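Local atomic coordinates of exopolygalacturonate lyase (Vibrio vulnificus, PDB entry 5A29), a protein that probably cleaves pectate-type polysaccharides by beta-elimination as a manganese-binding polysaccharide lyase of family 2. Residues Leu364-Gly376 with Asp429-His442. Sequence-based numbering, arbitrary orientation.
Sequences LNFYRLAYNPENG and DPELWQLAANMTHH
The backbone carbonyl of Pro-373 is gripped by two side chains from successive turns of helix 430-442. Asn-438 ND2 donates to Pro-373 O at 3.0 Å, in the carbonyl plane and on a lone pair, while His-442 NE2 reaches the same oxygen at 3.2 Å from above that plane. Asparagine suits its place because its amide works both ways: Asn-438 OD1 accepts from Tyr-371 OH at 2.7 Å, also on a lone pair, with ring and amide planes nearly perpendicular (84°). The flat imidazole of His-442 also lies against the peptide joining Asn-375 to Gly-376, with His-441 over its other face. Glycine fits at 376, where a beta carbon would collide with His-442 CB and press on the preceding carbonyl O.

Deeper in, branched Leu-435 serves two tyrosines. With CG anti to the backbone N (chi1 -177°), CD1 sits over a face of Tyr-371, 3.7 Å from the ring centroid, and CD2 over a face of Tyr-367, two CH-pi contacts. The unbranched, extended chain of Met-439 carries CE to Tyr-367 CE1 (3.7 Å). Ile-420 of helix 417-426 backs both Leu-435 and Met-439.

At the other end, Arg-368 holds Glu-431 side-on, NH2 to OE1 at 2.7 Å and NE to OE2 at 2.9 Å, both on syn lone pairs; the planar groups match, nearly coplanar. Leu-364 splits its methyls, CD2 against Glu-431 CG (3.6 Å) and Leu-432 CD2, CD1 against the carboxylate of Asp-429, the N-cap, whose OD1 accepts from Glu-431 N and Leu-432 N. Away from the manganese and tartrate sites, this is helix-helix packing at a 49° crossing, extended by loop 373-376, which an Asx turn at Asn-372 shapes within a weakly bonded hairpin, 371-372 with 377-378.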
# COMPACT_ATOMS: atom_id res chain seq x y z
N LEU A 364 -15.67 -0.61 -12.03
CA LEU A 364 -16.25 -0.78 -13.33
C LEU A 364 -16.14 0.48 -14.17
O LEU A 364 -15.85 0.43 -15.39
CB LEU A 364 -17.74 -1.23 -13.24
CG LEU A 364 -17.94 -2.71 -12.76
CD1 LEU A 364 -19.45 -2.99 -12.58
CD2 LEU A 364 -17.28 -3.61 -13.79
N ASN A 365 -16.42 1.61 -13.53
CA ASN A 365 -16.48 2.90 -14.29
C ASN A 365 -15.06 3.30 -14.72
O ASN A 365 -14.88 3.83 -15.80
CB ASN A 365 -17.10 3.96 -13.38
CG ASN A 365 -18.63 3.78 -13.31
OD1 ASN A 365 -19.19 3.37 -14.28
ND2 ASN A 365 -19.27 4.16 -12.25
N PHE A 366 -14.07 2.96 -13.90
CA PHE A 366 -12.65 3.18 -14.34
C PHE A 366 -12.29 2.32 -15.51
O PHE A 366 -11.77 2.81 -16.53
CB PHE A 366 -11.70 2.87 -13.19
CG PHE A 366 -10.23 3.00 -13.58
CD1 PHE A 366 -9.68 4.28 -13.84
CD2 PHE A 366 -9.46 1.85 -13.87
CE1 PHE A 366 -8.34 4.39 -14.29
CE2 PHE A 366 -8.12 1.97 -14.25
CZ PHE A 366 -7.57 3.25 -14.47
N TYR A 367 -12.53 0.99 -15.38
CA TYR A 367 -12.11 0.13 -16.50
C TYR A 367 -12.91 0.34 -17.78
O TYR A 367 -12.41 0.09 -18.86
CB TYR A 367 -12.04 -1.34 -16.08
CG TYR A 367 -10.92 -1.59 -15.08
CD1 TYR A 367 -9.58 -1.63 -15.52
CD2 TYR A 367 -11.17 -1.75 -13.73
CE1 TYR A 367 -8.55 -1.87 -14.64
CE2 TYR A 367 -10.11 -2.01 -12.83
CZ TYR A 367 -8.82 -2.09 -13.29
OH TYR A 367 -7.73 -2.26 -12.43
N ARG A 368 -14.17 0.82 -17.70
CA ARG A 368 -14.87 1.09 -18.95
C ARG A 368 -14.17 2.18 -19.75
O ARG A 368 -14.24 2.17 -20.96
CB ARG A 368 -16.34 1.56 -18.69
CG ARG A 368 -17.18 0.44 -18.08
CD ARG A 368 -18.66 0.90 -17.86
NE ARG A 368 -19.49 -0.26 -17.51
CZ ARG A 368 -20.82 -0.23 -17.45
NH1 ARG A 368 -21.49 0.90 -17.74
NH2 ARG A 368 -21.51 -1.34 -17.20
N LEU A 369 -13.51 3.09 -19.07
CA LEU A 369 -12.83 4.23 -19.74
C LEU A 369 -11.36 3.90 -20.09
O LEU A 369 -10.86 4.37 -21.09
CB LEU A 369 -12.77 5.43 -18.76
CG LEU A 369 -14.16 5.97 -18.36
CD1 LEU A 369 -13.89 7.18 -17.44
CD2 LEU A 369 -14.85 6.39 -19.65
N ALA A 370 -10.68 3.12 -19.26
CA ALA A 370 -9.20 3.01 -19.32
C ALA A 370 -8.73 1.67 -19.87
O ALA A 370 -7.59 1.57 -20.35
CB ALA A 370 -8.61 3.19 -17.94
N TYR A 371 -9.57 0.63 -19.85
CA TYR A 371 -9.02 -0.71 -20.14
C TYR A 371 -9.10 -1.00 -21.61
O TYR A 371 -10.09 -0.69 -22.26
CB TYR A 371 -9.82 -1.82 -19.38
CG TYR A 371 -9.21 -3.20 -19.48
CD1 TYR A 371 -7.97 -3.48 -18.84
CD2 TYR A 371 -9.89 -4.24 -20.10
CE1 TYR A 371 -7.42 -4.76 -18.90
CE2 TYR A 371 -9.31 -5.50 -20.19
CZ TYR A 371 -8.08 -5.74 -19.54
OH TYR A 371 -7.50 -6.98 -19.53
N ASN A 372 -8.04 -1.62 -22.16
CA ASN A 372 -8.09 -2.08 -23.55
C ASN A 372 -8.10 -3.61 -23.59
O ASN A 372 -7.05 -4.25 -23.39
CB ASN A 372 -6.83 -1.61 -24.28
CG ASN A 372 -6.87 -1.89 -25.77
OD1 ASN A 372 -7.67 -2.70 -26.26
ND2 ASN A 372 -5.97 -1.21 -26.52
N PRO A 373 -9.24 -4.20 -23.92
CA PRO A 373 -9.34 -5.66 -23.82
C PRO A 373 -8.59 -6.37 -24.94
O PRO A 373 -8.38 -7.54 -24.87
CB PRO A 373 -10.86 -5.93 -23.89
CG PRO A 373 -11.45 -4.74 -24.55
CD PRO A 373 -10.54 -3.55 -24.20
N GLU A 374 -8.19 -5.66 -26.00
CA GLU A 374 -7.39 -6.31 -27.04
C GLU A 374 -5.99 -6.66 -26.61
O GLU A 374 -5.45 -7.64 -27.08
CB GLU A 374 -7.33 -5.45 -28.28
CG GLU A 374 -8.71 -5.17 -28.80
CD GLU A 374 -8.66 -4.56 -30.17
OE1 GLU A 374 -8.18 -3.41 -30.27
OE2 GLU A 374 -9.08 -5.22 -31.15
N ASN A 375 -5.44 -5.97 -25.61
CA ASN A 375 -4.08 -6.26 -25.21
C ASN A 375 -3.89 -6.25 -23.73
O ASN A 375 -2.80 -6.48 -23.27
CB ASN A 375 -3.06 -5.33 -25.91
CG ASN A 375 -3.34 -3.87 -25.71
OD1 ASN A 375 -4.04 -3.47 -24.77
ND2 ASN A 375 -2.77 -3.03 -26.58
N GLY A 376 -4.92 -5.94 -22.96
CA GLY A 376 -4.77 -5.98 -21.52
C GLY A 376 -4.10 -4.75 -20.96
O GLY A 376 -3.71 -4.75 -19.81
N ASP A 429 -20.66 -9.87 -10.25
CA ASP A 429 -21.05 -9.14 -11.46
C ASP A 429 -20.39 -9.72 -12.68
O ASP A 429 -19.18 -9.94 -12.69
CB ASP A 429 -20.63 -7.68 -11.21
CG ASP A 429 -20.98 -6.80 -12.37
OD1 ASP A 429 -20.51 -7.07 -13.48
OD2 ASP A 429 -21.73 -5.87 -12.17
N PRO A 430 -21.17 -10.06 -13.73
CA PRO A 430 -20.59 -10.71 -14.87
C PRO A 430 -19.60 -9.84 -15.65
O PRO A 430 -18.76 -10.37 -16.39
CB PRO A 430 -21.80 -11.03 -15.76
CG PRO A 430 -22.79 -9.96 -15.38
CD PRO A 430 -22.63 -9.91 -13.88
N GLU A 431 -19.68 -8.54 -15.47
CA GLU A 431 -18.74 -7.68 -16.17
C GLU A 431 -17.37 -7.75 -15.43
O GLU A 431 -16.30 -7.72 -16.11
CB GLU A 431 -19.26 -6.22 -16.16
CG GLU A 431 -18.32 -5.19 -16.81
CD GLU A 431 -19.01 -3.82 -17.00
OE1 GLU A 431 -20.17 -3.64 -16.51
OE2 GLU A 431 -18.35 -2.91 -17.61
N LEU A 432 -17.40 -7.87 -14.09
CA LEU A 432 -16.13 -8.16 -13.36
C LEU A 432 -15.57 -9.47 -13.85
O LEU A 432 -14.33 -9.61 -14.02
CB LEU A 432 -16.37 -8.27 -11.86
CG LEU A 432 -16.69 -6.97 -11.07
CD1 LEU A 432 -17.01 -7.27 -9.61
CD2 LEU A 432 -15.59 -5.93 -11.23
N TRP A 433 -16.43 -10.51 -13.96
CA TRP A 433 -15.92 -11.78 -14.45
C TRP A 433 -15.25 -11.63 -15.84
O TRP A 433 -14.14 -12.16 -16.06
CB TRP A 433 -17.04 -12.90 -14.50
CG TRP A 433 -16.41 -14.21 -14.95
CD1 TRP A 433 -16.34 -14.74 -16.22
CD2 TRP A 433 -15.73 -15.11 -14.10
NE1 TRP A 433 -15.64 -15.93 -16.18
CE2 TRP A 433 -15.28 -16.19 -14.88
CE3 TRP A 433 -15.51 -15.14 -12.69
CZ2 TRP A 433 -14.51 -17.29 -14.34
CZ3 TRP A 433 -14.75 -16.26 -12.15
CH2 TRP A 433 -14.29 -17.28 -12.97
N GLN A 434 -15.89 -10.93 -16.79
CA GLN A 434 -15.31 -10.77 -18.12
C GLN A 434 -13.95 -10.01 -18.04
O GLN A 434 -13.01 -10.35 -18.78
CB GLN A 434 -16.24 -9.94 -19.02
CG GLN A 434 -17.49 -10.75 -19.43
CD GLN A 434 -17.06 -11.94 -20.27
OE1 GLN A 434 -16.39 -11.75 -21.24
NE2 GLN A 434 -17.34 -13.18 -19.81
N LEU A 435 -13.86 -9.07 -17.15
CA LEU A 435 -12.61 -8.28 -17.02
C LEU A 435 -11.52 -9.24 -16.46
O LEU A 435 -10.37 -9.27 -16.95
CB LEU A 435 -12.89 -7.15 -16.04
CG LEU A 435 -11.75 -6.19 -15.83
CD1 LEU A 435 -11.34 -5.66 -17.19
CD2 LEU A 435 -12.17 -5.05 -14.89
N ALA A 436 -11.87 -10.04 -15.44
CA ALA A 436 -10.87 -10.94 -14.84
C ALA A 436 -10.42 -11.98 -15.88
O ALA A 436 -9.21 -12.33 -15.95
CB ALA A 436 -11.43 -11.65 -13.59
N ALA A 437 -11.34 -12.53 -16.66
CA ALA A 437 -10.99 -13.51 -17.69
C ALA A 437 -10.08 -12.88 -18.72
O ALA A 437 -9.09 -13.52 -19.24
CB ALA A 437 -12.26 -14.08 -18.42
N ASN A 438 -10.38 -11.63 -19.07
CA ASN A 438 -9.54 -10.98 -20.11
C ASN A 438 -8.10 -10.65 -19.54
O ASN A 438 -7.09 -10.92 -20.19
CB ASN A 438 -10.24 -9.70 -20.67
CG ASN A 438 -9.47 -9.06 -21.83
OD1 ASN A 438 -8.50 -8.34 -21.60
ND2 ASN A 438 -9.85 -9.37 -23.05
N MET A 439 -8.04 -10.15 -18.33
CA MET A 439 -6.75 -9.85 -17.68
C MET A 439 -5.91 -11.13 -17.55
O MET A 439 -4.70 -11.13 -17.89
CB MET A 439 -6.95 -9.23 -16.30
CG MET A 439 -7.57 -7.77 -16.29
SD MET A 439 -7.55 -7.25 -14.54
CE MET A 439 -7.87 -5.48 -14.94
N THR A 440 -6.52 -12.21 -17.04
CA THR A 440 -5.73 -13.45 -16.82
C THR A 440 -5.27 -14.01 -18.15
O THR A 440 -4.13 -14.52 -18.23
CB THR A 440 -6.48 -14.53 -16.03
OG1 THR A 440 -7.78 -14.71 -16.63
CG2 THR A 440 -6.65 -14.09 -14.57
N HIS A 441 -6.07 -13.84 -19.19
CA HIS A 441 -5.67 -14.26 -20.53
C HIS A 441 -4.40 -13.54 -20.97
O HIS A 441 -3.38 -14.18 -21.43
CB HIS A 441 -6.78 -14.03 -21.52
CG HIS A 441 -6.34 -14.17 -22.94
ND1 HIS A 441 -6.28 -15.39 -23.58
CD2 HIS A 441 -5.87 -13.25 -23.83
CE1 HIS A 441 -5.81 -15.23 -24.80
NE2 HIS A 441 -5.57 -13.94 -24.98
N HIS A 442 -4.37 -12.22 -20.75
CA HIS A 442 -3.21 -11.49 -21.14
C HIS A 442 -2.04 -11.67 -20.21
O HIS A 442 -0.95 -11.32 -20.60
CB HIS A 442 -3.52 -10.00 -21.34
CG HIS A 442 -4.38 -9.77 -22.54
ND1 HIS A 442 -3.90 -9.95 -23.82
CD2 HIS A 442 -5.68 -9.39 -22.66
CE1 HIS A 442 -4.88 -9.72 -24.69
NE2 HIS A 442 -5.97 -9.39 -24.01